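Local structure of glycoside Hydrolase Family 43_12 (Metagenome, 7JVH) at residues A399-K404 with Q465-N470; N424-Q429 with K496-E501; L484-T489 with Y526-T531. The protein probably hydrolyses glycosidic bonds in plant cell-wall polysaccharides, as a family 43 (subfamily 12) glycoside hydrolase. One frame throughout, in Å; residues are numbered along the deposited sequence.

In the fold
All three contacts lie in the C-terminal concanavalin A-like domain. Interaction 3 sits between its two sheets, while interactions 1 and 2 join loops at one end of the domain, their centres about 11 Å apart. The turn of interaction 1 packs on the loop of interaction 2, E467 CB lying 3.5 Å from T426 O. Interaction 3 is about 17 Å from interaction 2 and about 18 Å from interaction 1, centre to centre, yet T489 links all three: its backbone N probably bonds to N470 O (3.1 Å), and T489 OG1 probably to T500 OG1 (2.8 Å). Glycerol, probably from the crystallisation liquor, hydrogen-bonds to I425 N in interaction 2 and to E487 OE1 in interaction 3.

Interaction 1: residues A399-K404 with Q465-N470; sequences AMRGPK and QNEACN
R401 reaches across to E467 in a buried salt bridge, and these two side chains account for all of the 78 Å² covered between 399-404 and 465-470. A single carboxylate oxygen does the work. E467 OE1 lies 2.7 Å from R401 NH2, the stronger bond, and 3.0 Å from R401 NH1, a weak one, so both terminal nitrogens share it at the edge of the guanidinium. The two flat groups are far from coplanar, their planes 63° apart, and NH2 meets OE1 from above the carboxylate plane. Arginine suits the place because its chain, extended from CG to NE, can span the gap and still offer three nitrogens: NE bonds to C115 O, and NH1 has a weak second bond to Y464 OH. M400, built as selenomethionine, lays its CE over one guanidinium face, 4.2 Å above the plane.

E467 stands at the second position of a type I turn, N466 to C469, which connects strand 458-464 to its neighbour 469-477 in a sheet of the concanavalin A-like domain. The turn is stiffened from within. N466 OD1 takes the backbone N of A468 at 2.8 Å, an Asx turn, and N466 O accepts both C469 N and N470 ND2, the latter at 3.2 Å on a lone pair. Q465 N and N466 N both donate to C469 O, forming a classic beta bulge. From this firm base the glutamate bends at chi2 (-89°), which brings OE1 toward the arginine, while OE2 has a long, weak ion pair with R491. On the other side, R401 follows strand 399-400, which pairs with strand 82-83 of the family 43 region, and its backbone bonds to A81.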
loop_
_atom_site.group_PDB
_atom_site.type_symbol
_atom_site.label_atom_id
_atom_site.label_comp_id
_atom_site.label_asym_id
_atom_site.label_seq_id
_atom_site.Cartn_x
_atom_site.Cartn_y
_atom_site.Cartn_z
ATOM N N ALA A 399 0.879 10.596 -6.018
ATOM C CA ALA A 399 0.613 11.910 -5.450
ATOM C C ALA A 399 -0.389 11.706 -4.319
ATOM O O ALA A 399 -1.082 10.692 -4.278
ATOM C CB ALA A 399 0.056 12.833 -6.507
HETATM N N MSE A 400 -0.440 12.659 -3.385
HETATM C CA MSE A 400 -1.402 12.641 -2.295
HETATM C C MSE A 400 -2.644 13.425 -2.701
HETATM O O MSE A 400 -2.536 14.583 -3.084
HETATM C CB MSE A 400 -0.787 13.239 -1.026
HETATM C CG MSE A 400 0.322 12.399 -0.417
HETATM SE SE MSE A 400 -0.335 10.658 0.195
HETATM C CE MSE A 400 -1.992 11.049 1.191
ATOM N N ARG A 401 -3.808 12.770 -2.638
ATOM C CA ARG A 401 -5.105 13.433 -2.718
ATOM C C ARG A 401 -5.447 14.096 -4.064
ATOM O O ARG A 401 -6.283 14.992 -4.122
ATOM C CB ARG A 401 -5.260 14.456 -1.577
ATOM C CG ARG A 401 -5.063 13.862 -0.187
ATOM C CD ARG A 401 -5.417 14.847 0.903
ATOM N NE ARG A 401 -5.606 14.169 2.181
ATOM C CZ ARG A 401 -4.673 14.037 3.125
ATOM N NH1 ARG A 401 -3.452 14.519 2.969
ATOM N NH2 ARG A 401 -4.984 13.413 4.263
ATOM N N GLY A 402 -4.826 13.626 -5.152
ATOM C CA GLY A 402 -5.087 14.158 -6.477
ATOM C C GLY A 402 -4.106 13.659 -7.530
ATOM O O GLY A 402 -3.097 13.042 -7.198
ATOM N N PRO A 403 -4.368 13.924 -8.828
ATOM C CA PRO A 403 -3.473 13.476 -9.896
ATOM C C PRO A 403 -2.243 14.367 -10.055
ATOM O O PRO A 403 -2.335 15.586 -9.879
ATOM C CB PRO A 403 -4.358 13.547 -11.148
ATOM C CG PRO A 403 -5.406 14.561 -10.821
ATOM C CD PRO A 403 -5.544 14.649 -9.324
ATOM N N LYS A 404 -1.108 13.746 -10.384
ATOM C CA LYS A 404 0.154 14.427 -10.669
ATOM C C LYS A 404 0.073 15.290 -11.923
ATOM O O LYS A 404 0.815 16.271 -12.065
ATOM C CB LYS A 404 1.290 13.409 -10.817
ATOM C CG LYS A 404 1.177 12.522 -12.039
ATOM C CD LYS A 404 2.139 11.351 -11.990
ATOM C CE LYS A 404 2.047 10.500 -13.233
ATOM N NZ LYS A 404 1.016 9.474 -12.989
ATOM N N GLN A 465 4.570 10.952 6.359
ATOM C CA GLN A 465 3.652 9.944 6.898
ATOM C C GLN A 465 2.215 10.444 6.704
ATOM O O GLN A 465 1.398 9.792 6.045
ATOM C CB GLN A 465 3.968 9.678 8.367
ATOM C CG GLN A 465 2.989 8.797 9.141
ATOM C CD GLN A 465 2.603 7.504 8.421
ATOM O OE1 GLN A 465 1.427 7.303 8.167
ATOM N NE2 GLN A 465 3.572 6.644 8.083
ATOM N N ASN A 466 1.923 11.618 7.264
ATOM C CA ASN A 466 0.701 12.356 6.956
ATOM C C ASN A 466 0.941 13.875 6.981
ATOM O O ASN A 466 2.048 14.349 7.296
ATOM C CB ASN A 466 -0.483 11.922 7.858
ATOM C CG ASN A 466 -0.334 12.330 9.293
ATOM O OD1 ASN A 466 -0.040 13.483 9.609
ATOM N ND2 ASN A 466 -0.566 11.381 10.185
ATOM N N GLU A 467 -0.105 14.628 6.635
ATOM C CA GLU A 467 -0.036 16.077 6.499
ATOM C C GLU A 467 0.552 16.796 7.734
ATOM O O GLU A 467 1.044 17.910 7.622
ATOM C CB GLU A 467 -1.407 16.661 6.171
ATOM C CG GLU A 467 -2.509 16.319 7.190
ATOM C CD GLU A 467 -3.259 15.019 6.913
ATOM O OE1 GLU A 467 -3.030 14.360 5.885
ATOM O OE2 GLU A 467 -4.126 14.685 7.716
ATOM N N ALA A 468 0.495 16.150 8.900
ATOM C CA ALA A 468 0.993 16.702 10.164
ATOM C C ALA A 468 2.111 15.856 10.779
ATOM O O ALA A 468 2.476 16.035 11.939
ATOM C CB ALA A 468 -0.159 16.847 11.160
ATOM N N CYS A 469 2.648 14.927 9.980
ATOM C CA CYS A 469 3.744 14.051 10.373
ATOM C C CYS A 469 4.662 13.938 9.177
ATOM O O CYS A 469 4.588 12.975 8.397
ATOM C CB CYS A 469 3.194 12.690 10.802
ATOM S SG CYS A 469 2.553 12.680 12.502
ATOM N N ASN A 470 5.521 14.955 9.017
ATOM C CA ASN A 470 6.428 15.035 7.887
ATOM C C ASN A 470 7.672 15.863 8.159
ATOM O O ASN A 470 7.688 16.697 9.072
ATOM C CB ASN A 470 5.698 15.562 6.651
ATOM C CG ASN A 470 5.078 16.940 6.864
ATOM O OD1 ASN A 470 5.780 17.952 6.909
ATOM N ND2 ASN A 470 3.750 16.981 6.962
#

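Interaction 2: residues N424-Q429 with K496-E501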
loop_
_atom_site.group_PDB
_atom_site.type_symbol
_atom_site.label_atom_id
_atom_site.label_comp_id
_atom_site.label_asym_id
_atom_site.label_seq_id
_atom_site.Cartn_x
_atom_site.Cartn_y
_atom_site.Cartn_z
ATOM N N ASN A 424 -0.471 24.157 1.123
ATOM C CA ASN A 424 0.775 23.840 1.793
ATOM C C ASN A 424 0.728 22.387 2.284
ATOM O O ASN A 424 -0.278 21.719 2.186
ATOM C CB ASN A 424 1.123 24.861 2.892
ATOM C CG ASN A 424 0.312 24.696 4.155
ATOM O OD1 ASN A 424 -0.035 23.578 4.570
ATOM N ND2 ASN A 424 0.014 25.822 4.799
ATOM N N ILE A 425 1.856 21.894 2.794
ATOM C CA ILE A 425 2.001 20.482 3.110
ATOM C C ILE A 425 1.108 19.920 4.244
ATOM O O ILE A 425 0.843 18.715 4.272
ATOM C CB ILE A 425 3.485 20.107 3.336
ATOM C CG1 ILE A 425 3.671 18.608 3.097
ATOM C CG2 ILE A 425 3.971 20.531 4.724
ATOM C CD1 ILE A 425 5.123 18.181 3.041
ATOM N N THR A 426 0.635 20.797 5.135
ATOM C CA THR A 426 -0.090 20.398 6.333
ATOM C C THR A 426 -1.607 20.253 6.120
ATOM O O THR A 426 -2.327 19.927 7.052
ATOM C CB THR A 426 0.165 21.423 7.456
ATOM O OG1 THR A 426 -0.301 22.716 7.038
ATOM C CG2 THR A 426 1.636 21.477 7.790
ATOM N N GLU A 427 -2.060 20.489 4.884
ATOM C CA GLU A 427 -3.465 20.574 4.555
ATOM C C GLU A 427 -4.010 19.275 4.022
ATOM O O GLU A 427 -3.312 18.557 3.318
ATOM C CB GLU A 427 -3.698 21.664 3.520
ATOM C CG GLU A 427 -3.463 23.063 4.051
ATOM C CD GLU A 427 -3.737 24.129 3.024
ATOM O OE1 GLU A 427 -4.832 24.142 2.433
ATOM O OE2 GLU A 427 -2.844 24.964 2.814
ATOM N N VAL A 428 -5.290 18.999 4.341
ATOM C CA VAL A 428 -6.021 17.871 3.792
ATOM C C VAL A 428 -6.563 18.327 2.429
ATOM O O VAL A 428 -7.744 18.595 2.245
ATOM C CB VAL A 428 -7.132 17.411 4.750
ATOM C CG1 VAL A 428 -7.919 16.235 4.171
ATOM C CG2 VAL A 428 -6.531 17.093 6.120
ATOM N N GLN A 429 -5.647 18.396 1.460
ATOM C CA GLN A 429 -5.886 18.950 0.130
ATOM C C GLN A 429 -4.872 18.281 -0.787
ATOM O O GLN A 429 -3.905 17.699 -0.308
ATOM C CB GLN A 429 -5.619 20.468 0.139
ATOM C CG GLN A 429 -6.613 21.304 0.935
ATOM C CD GLN A 429 -7.970 21.332 0.283
ATOM O OE1 GLN A 429 -8.074 21.750 -0.871
ATOM N NE2 GLN A 429 -9.035 20.907 1.011
ATOM N N LYS A 496 -4.973 16.973 18.532
ATOM C CA LYS A 496 -5.662 17.759 17.508
ATOM C C LYS A 496 -4.736 18.823 16.934
ATOM O O LYS A 496 -4.653 19.001 15.707
ATOM C CB LYS A 496 -6.908 18.451 18.089
ATOM C CG LYS A 496 -7.742 19.194 17.040
ATOM C CD LYS A 496 -8.707 20.197 17.644
ATOM C CE LYS A 496 -7.986 21.441 18.109
ATOM N NZ LYS A 496 -8.939 22.578 18.217
ATOM N N ASP A 497 -4.040 19.522 17.838
ATOM C CA ASP A 497 -3.175 20.629 17.500
ATOM C C ASP A 497 -1.820 20.181 16.958
ATOM O O ASP A 497 -1.272 19.166 17.371
ATOM C CB ASP A 497 -2.987 21.519 18.733
ATOM C CG ASP A 497 -4.264 22.229 19.139
ATOM O OD1 ASP A 497 -5.083 22.572 18.260
ATOM O OD2 ASP A 497 -4.424 22.478 20.346
ATOM N N PHE A 498 -1.289 20.964 16.015
ATOM C CA PHE A 498 0.059 20.790 15.496
ATOM C C PHE A 498 0.603 22.121 15.034
ATOM O O PHE A 498 -0.164 23.050 14.764
ATOM C CB PHE A 498 0.080 19.769 14.363
ATOM C CG PHE A 498 -0.662 20.182 13.117
ATOM C CD1 PHE A 498 -0.103 21.088 12.212
ATOM C CD2 PHE A 498 -1.897 19.622 12.821
ATOM C CE1 PHE A 498 -0.769 21.436 11.052
ATOM C CE2 PHE A 498 -2.563 19.957 11.651
ATOM C CZ PHE A 498 -1.999 20.863 10.771
ATOM N N LYS A 499 1.935 22.208 14.942
ATOM C CA LYS A 499 2.598 23.425 14.497
ATOM C C LYS A 499 3.911 23.111 13.787
ATOM O O LYS A 499 4.765 22.436 14.328
ATOM C CB LYS A 499 2.815 24.370 15.682
ATOM C CG LYS A 499 3.260 25.772 15.321
ATOM C CD LYS A 499 2.456 26.417 14.207
ATOM C CE LYS A 499 3.031 27.802 13.881
ATOM N NZ LYS A 499 2.968 28.757 15.027
ATOM N N THR A 500 4.044 23.611 12.552
ATOM C CA THR A 500 5.256 23.467 11.773
ATOM C C THR A 500 6.361 24.269 12.446
ATOM O O THR A 500 6.166 25.423 12.791
ATOM C CB THR A 500 5.067 23.928 10.319
ATOM O OG1 THR A 500 3.988 23.180 9.716
ATOM C CG2 THR A 500 6.364 23.711 9.510
ATOM N N GLU A 501 7.516 23.626 12.652
ATOM C CA GLU A 501 8.700 24.243 13.241
ATOM C C GLU A 501 9.855 24.192 12.266
ATOM O O GLU A 501 9.997 23.222 11.529
ATOM C CB GLU A 501 9.109 23.510 14.506
ATOM C CG GLU A 501 8.044 23.450 15.588
ATOM C CD GLU A 501 8.642 22.968 16.914
ATOM O OE1 GLU A 501 9.308 23.794 17.592
ATOM O OE2 GLU A 501 8.476 21.761 17.263
#
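Van der Waals packing carries the contact of T426 with F498 and T500, and no hydrogen bond joins the two loops. The CB of T426 lies 3.7 Å from F498 CE1, at an oblique approach to the ring. F498 CZ sits 3.8 Å from T426 O. The methyl, T426 CG2, turns to the other neighbour and meets T500 OG1 at 3.5 Å. A beta-branched threonine suits this spot, since one carbon branch can fill the space between an aromatic ring and a second threonine while the hydroxyl faces its own loop.

The strong polar bonds described here run within 424-429 or to partners outside the two segments. T426 OG1 takes the crowded position between backbone N and carbonyl carbon (chi1 61°), from which it donates to N424 OD1 at 2.6 Å. T426 N donates to that same oxygen, N424 OD1, at 2.9 Å, making an Asx turn at the head of the type I turn N424 to E427; both donors reach OD1 from one face of its plane. N424 N in turn donates to E427 OE2 at 3.0 Å, so the turn is tied at both ends. Across the gap, T500 OG1 is engaged with the hydroxyl of T489, on strand 482-489, whose side chain also touches T426 and F498. Replacing T426 by an alanine would probably open a gap beside T500, thin the side-chain packing on F498 to the CB alone, and leave N424 OD1 with one donor, T426 N.

These loops of the concanavalin A-like domain therefore meet through van der Waals contact without a hydrogen bond between them: T426 OG1 and T500 OG1 are engaged with N424 and T489, which probably helps fix their rotation, and the carbons of T426 and the F498 ring make most of the join.

Interaction 3: residues L484-T489 with Y526-T531; sequences LVLEKT and YQFSYT
L486 and F528 pack across the interior of a concanavalin A-like beta sandwich, in which strand 482-489 belongs to one sheet and strand 525-531 to the other. The methyl L486 CD1 rests over one face of the F528 ring in a CH-pi contact, 3.8 Å from the ring centroid and 21° off its normal, displaced toward CG and CD1. With L486 CG anti to the backbone N (chi1 -176°), this branch is directed into the interlayer space. Next along the strands, L484 likewise puts CD1 over a face of Y530, but the modelled approach is too close for carbons and its details are doubtful. Leucine suits one layer because its branched end covers a ring, and aromatics suit the other because they offer broad flat faces.

Outside this first shell, Y471 touches F528, and V503 touches L486. The leucine strand is held between 469-477 and 501-507, with L484 bonded through its backbone to E506 and V485 to T474. Strand 525-531 lies between 515-522 and 536-544. Q527, on the outward side of that strand, folds back beside F528: Q527 NE2 bonds to G540 O and also donates to F528 O at 2.7 Å, nearly straight at 170°, in the carbonyl plane and on a lone pair.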
loop_
_atom_site.group_PDB
_atom_site.type_symbol
_atom_site.label_atom_id
_atom_site.label_comp_id
_atom_site.label_asym_id
_atom_site.label_seq_id
_atom_site.Cartn_x
_atom_site.Cartn_y
_atom_site.Cartn_z
ATOM N N LEU A 484 18.172 27.476 2.373
ATOM C CA LEU A 484 17.652 26.152 2.607
ATOM C C LEU A 484 16.985 26.114 3.962
ATOM O O LEU A 484 17.554 26.571 4.950
ATOM C CB LEU A 484 18.745 25.071 2.520
ATOM C CG LEU A 484 19.162 24.543 1.161
ATOM C CD1 LEU A 484 20.298 23.549 1.363
ATOM C CD2 LEU A 484 17.994 23.902 0.423
ATOM N N VAL A 485 15.765 25.562 3.990
ATOM C CA VAL A 485 14.957 25.487 5.188
ATOM C C VAL A 485 14.549 24.024 5.435
ATOM O O VAL A 485 14.056 23.346 4.536
ATOM C CB VAL A 485 13.720 26.401 5.073
ATOM C CG1 VAL A 485 12.842 26.315 6.326
ATOM C CG2 VAL A 485 14.152 27.843 4.824
ATOM N N LEU A 486 14.804 23.557 6.661
ATOM C CA LEU A 486 14.393 22.259 7.126
ATOM C C LEU A 486 13.265 22.476 8.147
ATOM O O LEU A 486 13.451 23.180 9.146
ATOM C CB LEU A 486 15.561 21.522 7.766
ATOM C CG LEU A 486 15.365 20.080 8.238
ATOM C CD1 LEU A 486 15.024 19.128 7.116
ATOM C CD2 LEU A 486 16.641 19.620 8.938
ATOM N N GLU A 487 12.102 21.870 7.874
ATOM C CA GLU A 487 10.932 21.978 8.717
ATOM C C GLU A 487 10.412 20.613 9.099
ATOM O O GLU A 487 10.466 19.664 8.305
ATOM C CB GLU A 487 9.830 22.740 7.989
ATOM C CG GLU A 487 10.023 24.263 7.972
ATOM C CD GLU A 487 9.126 24.953 6.969
ATOM O OE1 GLU A 487 8.607 24.279 6.039
ATOM O OE2 GLU A 487 8.937 26.175 7.109
ATOM N N LYS A 488 9.901 20.516 10.331
ATOM C CA LYS A 488 9.129 19.366 10.781
ATOM C C LYS A 488 7.715 19.808 11.180
ATOM O O LYS A 488 7.490 20.954 11.597
ATOM C CB LYS A 488 9.813 18.698 11.965
ATOM C CG LYS A 488 9.877 19.551 13.215
ATOM C CD LYS A 488 10.496 18.797 14.362
ATOM C CE LYS A 488 10.447 19.589 15.643
ATOM N NZ LYS A 488 10.997 18.721 16.711
ATOM N N THR A 489 6.768 18.877 11.034
ATOM C CA THR A 489 5.438 18.973 11.613
ATOM C C THR A 489 5.170 17.632 12.261
ATOM O O THR A 489 5.259 16.608 11.602
ATOM C CB THR A 489 4.363 19.275 10.555
ATOM O OG1 THR A 489 4.694 20.497 9.870
ATOM C CG2 THR A 489 2.976 19.442 11.211
ATOM N N TYR A 526 16.372 10.330 10.915
ATOM C CA TYR A 526 16.529 10.816 9.553
ATOM C C TYR A 526 17.496 11.988 9.636
ATOM O O TYR A 526 17.385 12.827 10.531
ATOM C CB TYR A 526 15.190 11.311 8.996
ATOM C CG TYR A 526 14.191 10.249 8.618
ATOM C CD1 TYR A 526 13.393 9.636 9.576
ATOM C CD2 TYR A 526 14.024 9.874 7.287
ATOM C CE1 TYR A 526 12.460 8.668 9.221
ATOM C CE2 TYR A 526 13.103 8.899 6.922
ATOM C CZ TYR A 526 12.315 8.306 7.904
ATOM O OH TYR A 526 11.383 7.346 7.581
ATOM N N GLN A 527 18.459 12.032 8.712
ATOM C CA GLN A 527 19.466 13.087 8.641
ATOM C C GLN A 527 19.427 13.644 7.225
ATOM O O GLN A 527 19.645 12.914 6.257
ATOM C CB GLN A 527 20.861 12.570 8.952
ATOM C CG GLN A 527 21.988 13.572 8.674
ATOM C CD GLN A 527 21.923 14.805 9.567
ATOM O OE1 GLN A 527 22.082 14.675 10.765
ATOM N NE2 GLN A 527 21.692 16.015 8.988
ATOM N N PHE A 528 19.147 14.944 7.127
ATOM C CA PHE A 528 19.076 15.651 5.870
ATOM C C PHE A 528 20.446 16.270 5.530
ATOM O O PHE A 528 21.300 16.456 6.398
ATOM C CB PHE A 528 17.973 16.723 5.947
ATOM C CG PHE A 528 16.581 16.167 5.764
ATOM C CD1 PHE A 528 15.889 15.603 6.828
ATOM C CD2 PHE A 528 15.962 16.209 4.528
ATOM C CE1 PHE A 528 14.603 15.111 6.661
ATOM C CE2 PHE A 528 14.662 15.704 4.358
ATOM C CZ PHE A 528 13.993 15.156 5.427
ATOM N N SER A 529 20.643 16.550 4.237
ATOM C CA SER A 529 21.856 17.148 3.737
ATOM C C SER A 529 21.582 17.780 2.399
ATOM O O SER A 529 20.570 17.469 1.749
ATOM C CB SER A 529 22.969 16.093 3.578
ATOM O OG SER A 529 22.702 15.191 2.503
ATOM N N TYR A 530 22.515 18.647 1.987
ATOM C CA TYR A 530 22.514 19.276 0.678
ATOM C C TYR A 530 23.924 19.244 0.126
ATOM O O TYR A 530 24.891 19.247 0.887
ATOM C CB TYR A 530 21.990 20.711 0.757
ATOM C CG TYR A 530 22.845 21.680 1.550
ATOM C CD1 TYR A 530 22.913 21.605 2.931
ATOM C CD2 TYR A 530 23.566 22.693 0.905
ATOM C CE1 TYR A 530 23.681 22.494 3.656
ATOM C CE2 TYR A 530 24.324 23.607 1.616
ATOM C CZ TYR A 530 24.385 23.502 2.988
ATOM O OH TYR A 530 25.152 24.376 3.703
ATOM N N THR A 531 24.036 19.182 -1.207
ATOM C CA THR A 531 25.315 19.081 -1.889
ATOM C C THR A 531 25.331 20.117 -2.999
ATOM O O THR A 531 24.585 19.998 -3.983
ATOM C CB THR A 531 25.548 17.680 -2.477
ATOM O OG1 THR A 531 25.437 16.696 -1.436
ATOM C CG2 THR A 531 26.945 17.619 -3.167
#